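Methylmalonate-semialdehyde dehydrogenase (Oceanimonas doudoroffii, PDB 4ZZ7) catalyses the NAD-dependent, acylating oxidation of methylmalonate semialdehyde, as a member of the aldehyde dehydrogenase family. Local coordinates at residues 442-454 against 461-473. Sequence-based numbering, arbitrary orientation.
Sequences PLPVPVAYHSFGG and GDLHAYGPDAVRF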
loop_
_atom_site.group_PDB
_atom_site.type_symbol
_atom_site.label_atom_id
_atom_site.label_comp_id
_atom_site.label_asym_id
_atom_site.label_seq_id
_atom_site.Cartn_x
_atom_site.Cartn_y
_atom_site.Cartn_z
ATOM N N PRO A 442 3.529 24.249 16.457
ATOM C CA PRO A 442 2.331 25.079 16.277
ATOM C C PRO A 442 1.762 25.081 14.834
ATOM O O PRO A 442 0.589 25.380 14.644
ATOM C CB PRO A 442 2.844 26.462 16.640
ATOM C CG PRO A 442 4.276 26.459 16.223
ATOM C CD PRO A 442 4.769 25.064 16.490
ATOM N N LEU A 443 2.577 24.762 13.825
ATOM C CA LEU A 443 2.127 24.698 12.431
ATOM C C LEU A 443 2.294 23.284 11.884
ATOM O O LEU A 443 3.178 23.029 11.056
ATOM C CB LEU A 443 2.926 25.673 11.566
ATOM C CG LEU A 443 2.891 27.152 11.942
ATOM C CD1 LEU A 443 3.912 27.922 11.105
ATOM C CD2 LEU A 443 1.477 27.720 11.777
ATOM N N PRO A 444 1.444 22.345 12.330
ATOM C CA PRO A 444 1.582 20.951 11.900
ATOM C C PRO A 444 1.032 20.773 10.505
ATOM O O PRO A 444 0.032 20.098 10.316
ATOM C CB PRO A 444 0.759 20.189 12.937
ATOM C CG PRO A 444 -0.306 21.151 13.344
ATOM C CD PRO A 444 0.297 22.521 13.242
ATOM N N VAL A 445 1.704 21.409 9.540
ATOM C CA VAL A 445 1.353 21.340 8.130
ATOM C C VAL A 445 1.899 20.032 7.536
ATOM O O VAL A 445 3.114 19.779 7.565
ATOM C CB VAL A 445 1.915 22.520 7.358
ATOM C CG1 VAL A 445 1.527 22.417 5.897
ATOM C CG2 VAL A 445 1.366 23.809 7.909
ATOM N N PRO A 446 0.993 19.175 7.032
ATOM C CA PRO A 446 1.468 17.969 6.426
ATOM C C PRO A 446 2.393 18.209 5.225
ATOM O O PRO A 446 2.166 19.121 4.428
ATOM C CB PRO A 446 0.173 17.286 5.991
ATOM C CG PRO A 446 -0.837 17.744 6.961
ATOM C CD PRO A 446 -0.479 19.167 7.175
ATOM N N VAL A 447 3.410 17.365 5.118
ATOM C CA VAL A 447 4.368 17.422 4.043
ATOM C C VAL A 447 3.704 16.929 2.745
ATOM O O VAL A 447 2.702 16.211 2.782
ATOM C CB VAL A 447 5.589 16.555 4.378
ATOM C CG1 VAL A 447 6.725 16.765 3.375
ATOM C CG2 VAL A 447 6.124 16.912 5.743
ATOM N N ALA A 448 4.265 17.324 1.603
ATOM C CA ALA A 448 3.755 16.981 0.262
ATOM C C ALA A 448 3.349 15.544 0.033
ATOM O O ALA A 448 2.499 15.295 -0.829
ATOM C CB ALA A 448 4.794 17.359 -0.790
ATOM N N TYR A 449 4.005 14.618 0.749
ATOM C CA TYR A 449 3.696 13.156 0.693
ATOM C C TYR A 449 2.608 12.755 1.704
ATOM O O TYR A 449 2.333 11.577 1.919
ATOM C CB TYR A 449 4.946 12.228 0.807
ATOM C CG TYR A 449 5.996 12.561 1.868
ATOM C CD1 TYR A 449 6.888 13.634 1.700
ATOM C CD2 TYR A 449 6.154 11.773 3.020
ATOM C CE1 TYR A 449 7.875 13.924 2.645
ATOM C CE2 TYR A 449 7.134 12.077 3.985
ATOM C CZ TYR A 449 7.992 13.160 3.789
ATOM O OH TYR A 449 8.972 13.507 4.690
ATOM N N HIS A 450 1.984 13.749 2.309
ATOM C CA HIS A 450 0.795 13.539 3.095
ATOM C C HIS A 450 -0.317 14.423 2.537
ATOM O O HIS A 450 -0.127 15.105 1.540
ATOM C CB HIS A 450 1.097 13.785 4.581
ATOM C CG HIS A 450 1.750 12.612 5.255
ATOM N ND1 HIS A 450 1.039 11.542 5.767
ATOM C CD2 HIS A 450 3.054 12.337 5.477
ATOM C CE1 HIS A 450 1.880 10.676 6.294
ATOM N NE2 HIS A 450 3.107 11.136 6.133
ATOM N N SER A 451 -1.491 14.378 3.140
ATOM C CA SER A 451 -2.549 15.209 2.655
ATOM C C SER A 451 -2.951 16.143 3.740
ATOM O O SER A 451 -2.777 15.828 4.912
ATOM C CB SER A 451 -3.705 14.364 2.165
ATOM O OG SER A 451 -3.346 13.675 0.987
ATOM N N PHE A 452 -3.485 17.285 3.302
ATOM C CA PHE A 452 -3.856 18.459 4.123
ATOM C C PHE A 452 -5.361 18.549 4.138
ATOM O O PHE A 452 -5.994 18.535 3.082
ATOM C CB PHE A 452 -3.327 19.723 3.443
ATOM C CG PHE A 452 -3.602 21.007 4.172
ATOM C CD1 PHE A 452 -4.869 21.553 4.207
ATOM C CD2 PHE A 452 -2.546 21.713 4.768
ATOM C CE1 PHE A 452 -5.092 22.750 4.845
ATOM C CE2 PHE A 452 -2.774 22.910 5.417
ATOM C CZ PHE A 452 -4.049 23.428 5.448
ATOM N N GLY A 453 -5.943 18.669 5.320
ATOM C CA GLY A 453 -7.376 18.835 5.396
ATOM C C GLY A 453 -7.870 18.890 6.818
ATOM O O GLY A 453 -7.489 18.052 7.651
ATOM N N GLY A 454 -8.703 19.887 7.097
ATOM C CA GLY A 454 -9.331 20.027 8.398
ATOM C C GLY A 454 -10.568 19.178 8.567
ATOM O O GLY A 454 -11.043 18.542 7.623
ATOM N N GLY A 461 -16.119 17.588 2.077
ATOM C CA GLY A 461 -15.736 16.454 1.237
ATOM C C GLY A 461 -15.184 15.295 2.058
ATOM O O GLY A 461 -15.200 15.320 3.304
ATOM N N ASP A 462 -14.688 14.283 1.346
ATOM C CA ASP A 462 -14.066 13.098 1.957
ATOM C C ASP A 462 -12.631 12.799 1.512
ATOM O O ASP A 462 -12.029 11.855 2.027
ATOM C CB ASP A 462 -14.950 11.852 1.750
ATOM C CG ASP A 462 -15.358 11.637 0.294
ATOM O OD1 ASP A 462 -14.623 12.093 -0.592
ATOM O OD2 ASP A 462 -16.424 11.033 0.042
ATOM N N LEU A 463 -12.090 13.568 0.572
ATOM C CA LEU A 463 -10.694 13.443 0.168
ATOM C C LEU A 463 -10.015 14.781 0.350
ATOM O O LEU A 463 -10.515 15.806 -0.120
ATOM C CB LEU A 463 -10.575 13.028 -1.296
ATOM C CG LEU A 463 -11.010 11.601 -1.561
ATOM C CD1 LEU A 463 -11.144 11.384 -3.046
ATOM C CD2 LEU A 463 -10.028 10.611 -0.966
ATOM N N HIS A 464 -8.860 14.767 0.997
ATOM C CA HIS A 464 -8.188 15.989 1.386
ATOM C C HIS A 464 -7.271 16.521 0.315
ATOM O O HIS A 464 -7.164 15.941 -0.743
ATOM C CB HIS A 464 -7.496 15.728 2.701
ATOM C CG HIS A 464 -8.466 15.454 3.798
ATOM N ND1 HIS A 464 -8.103 15.400 5.127
ATOM C CD2 HIS A 464 -9.805 15.252 3.766
ATOM C CE1 HIS A 464 -9.176 15.173 5.862
ATOM N NE2 HIS A 464 -10.218 15.074 5.060
ATOM N N ALA A 465 -6.660 17.666 0.594
ATOM C CA ALA A 465 -5.817 18.379 -0.363
ATOM C C ALA A 465 -4.434 17.773 -0.452
ATOM O O ALA A 465 -3.880 17.304 0.555
ATOM C CB ALA A 465 -5.711 19.860 -0.018
ATOM N N TYR A 466 -3.944 17.780 -1.704
ATOM C CA TYR A 466 -2.619 17.328 -2.158
ATOM C C TYR A 466 -2.295 15.942 -1.671
ATOM O O TYR A 466 -3.163 15.275 -1.169
ATOM C CB TYR A 466 -1.517 18.406 -1.928
ATOM C CG TYR A 466 -1.077 18.818 -0.524
ATOM C CD1 TYR A 466 -0.099 18.113 0.134
ATOM C CD2 TYR A 466 -1.526 19.991 0.063
ATOM C CE1 TYR A 466 0.378 18.518 1.374
ATOM C CE2 TYR A 466 -1.050 20.402 1.294
ATOM C CZ TYR A 466 -0.095 19.654 1.955
ATOM O OH TYR A 466 0.391 20.024 3.192
ATOM N N GLY A 467 -1.078 15.470 -1.869
ATOM C CA GLY A 467 -0.660 14.188 -1.290
ATOM C C GLY A 467 -1.357 12.999 -1.905
ATOM O O GLY A 467 -1.770 13.083 -3.060
ATOM N N PRO A 468 -1.517 11.894 -1.126
ATOM C CA PRO A 468 -2.190 10.693 -1.650
ATOM C C PRO A 468 -3.670 10.865 -2.004
ATOM O O PRO A 468 -4.151 10.304 -3.006
ATOM C CB PRO A 468 -2.074 9.705 -0.501
ATOM C CG PRO A 468 -0.889 10.183 0.273
ATOM C CD PRO A 468 -1.071 11.660 0.264
ATOM N N ASP A 469 -4.387 11.626 -1.195
ATOM C CA ASP A 469 -5.787 11.858 -1.453
ATOM C C ASP A 469 -6.019 12.565 -2.756
ATOM O O ASP A 469 -7.030 12.310 -3.402
ATOM C CB ASP A 469 -6.401 12.629 -0.313
ATOM C CG ASP A 469 -6.595 11.765 0.908
ATOM O OD1 ASP A 469 -6.058 10.651 0.966
ATOM O OD2 ASP A 469 -7.315 12.161 1.833
ATOM N N ALA A 470 -5.090 13.428 -3.162
ATOM C CA ALA A 470 -5.236 14.128 -4.438
ATOM C C ALA A 470 -5.112 13.166 -5.606
ATOM O O ALA A 470 -5.734 13.334 -6.643
ATOM C CB ALA A 470 -4.219 15.234 -4.552
ATOM N N VAL A 471 -4.330 12.127 -5.422
ATOM C CA VAL A 471 -4.247 11.082 -6.429
ATOM C C VAL A 471 -5.626 10.463 -6.628
ATOM O O VAL A 471 -6.070 10.252 -7.749
ATOM C CB VAL A 471 -3.222 9.992 -6.059
ATOM C CG1 VAL A 471 -3.256 8.892 -7.103
ATOM C CG2 VAL A 471 -1.813 10.579 -5.975
ATOM N N ARG A 472 -6.303 10.214 -5.516
ATOM C CA ARG A 472 -7.649 9.639 -5.525
ATOM C C ARG A 472 -8.761 10.605 -5.924
ATOM O O ARG A 472 -9.802 10.180 -6.476
ATOM C CB ARG A 472 -7.964 9.010 -4.171
ATOM C CG ARG A 472 -7.070 7.826 -3.888
ATOM C CD ARG A 472 -7.280 6.665 -4.859
ATOM N NE ARG A 472 -8.449 5.885 -4.449
ATOM C CZ ARG A 472 -9.671 5.957 -4.992
ATOM N NH1 ARG A 472 -9.960 6.775 -6.034
ATOM N NH2 ARG A 472 -10.631 5.190 -4.495
ATOM N N PHE A 473 -8.551 11.886 -5.639
ATOM C CA PHE A 473 -9.523 12.892 -6.021
ATOM C C PHE A 473 -9.422 13.218 -7.484
ATOM O O PHE A 473 -10.449 13.440 -8.122
ATOM C CB PHE A 473 -9.370 14.170 -5.227
ATOM C CG PHE A 473 -10.418 15.188 -5.563
ATOM C CD1 PHE A 473 -11.708 15.059 -5.068
ATOM C CD2 PHE A 473 -10.129 16.250 -6.401
ATOM C CE1 PHE A 473 -12.679 15.987 -5.377
ATOM C CE2 PHE A 473 -11.101 17.180 -6.728
ATOM C CZ PHE A 473 -12.372 17.049 -6.215
HETATM O O HOH W 1 -6.516 15.334 7.434
#
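The phenol ring of Y466 reaches across to the 446-452 backbone: F452 N lies over one face, while P446 O and V447 O sit at the edge, in the ring plane. CG of Y466 stands between its own backbone N and carbonyl carbon (chi1 67°), which turns the ring toward the 446-448 backbone, its side chain crossing that of P446 at about a right angle. Its hydroxyl points at P446 O, modelled too close for the details of that bond to be trusted. CB of F452 packs against the CE2 side of the Y466 ring, and the Y466 hydroxyl lies at the edge of the F452 ring. W160, from helix 156-167, meets both rings. The imidazole of H464 lies alongside G453, and a water at the edge of the ring, in its plane, lies 2.8 Å from H464 ND1 and donates to G453 O.

F452 and A465 form a single antiparallel bridge, a hydrogen-bonded pair: F452 N to A465 O is 2.8 Å and nearly straight at 174°, and A465 N returns to F452 O at 2.7 Å. In this aldehyde dehydrogenase fold the bridge ties the loop after strand 436-439 to the approach to helix 467-473. F452 itself belongs to the NAD pocket, where its side chain touches the cofactor and lies about 4 Å from that of C283.

Next door, S451 OG is gripped twice, donating to Y466 O (2.7 Å) and accepting from D469 N (3.2 Å, 157°). An alanine here would drop both bonds and would probably leave Y466 O without this donor and D469 N without this acceptor. D469 OD2 takes H464 N through its anti lone pair, while OD1 makes salt bridges to R472 and R477 of the second subunit.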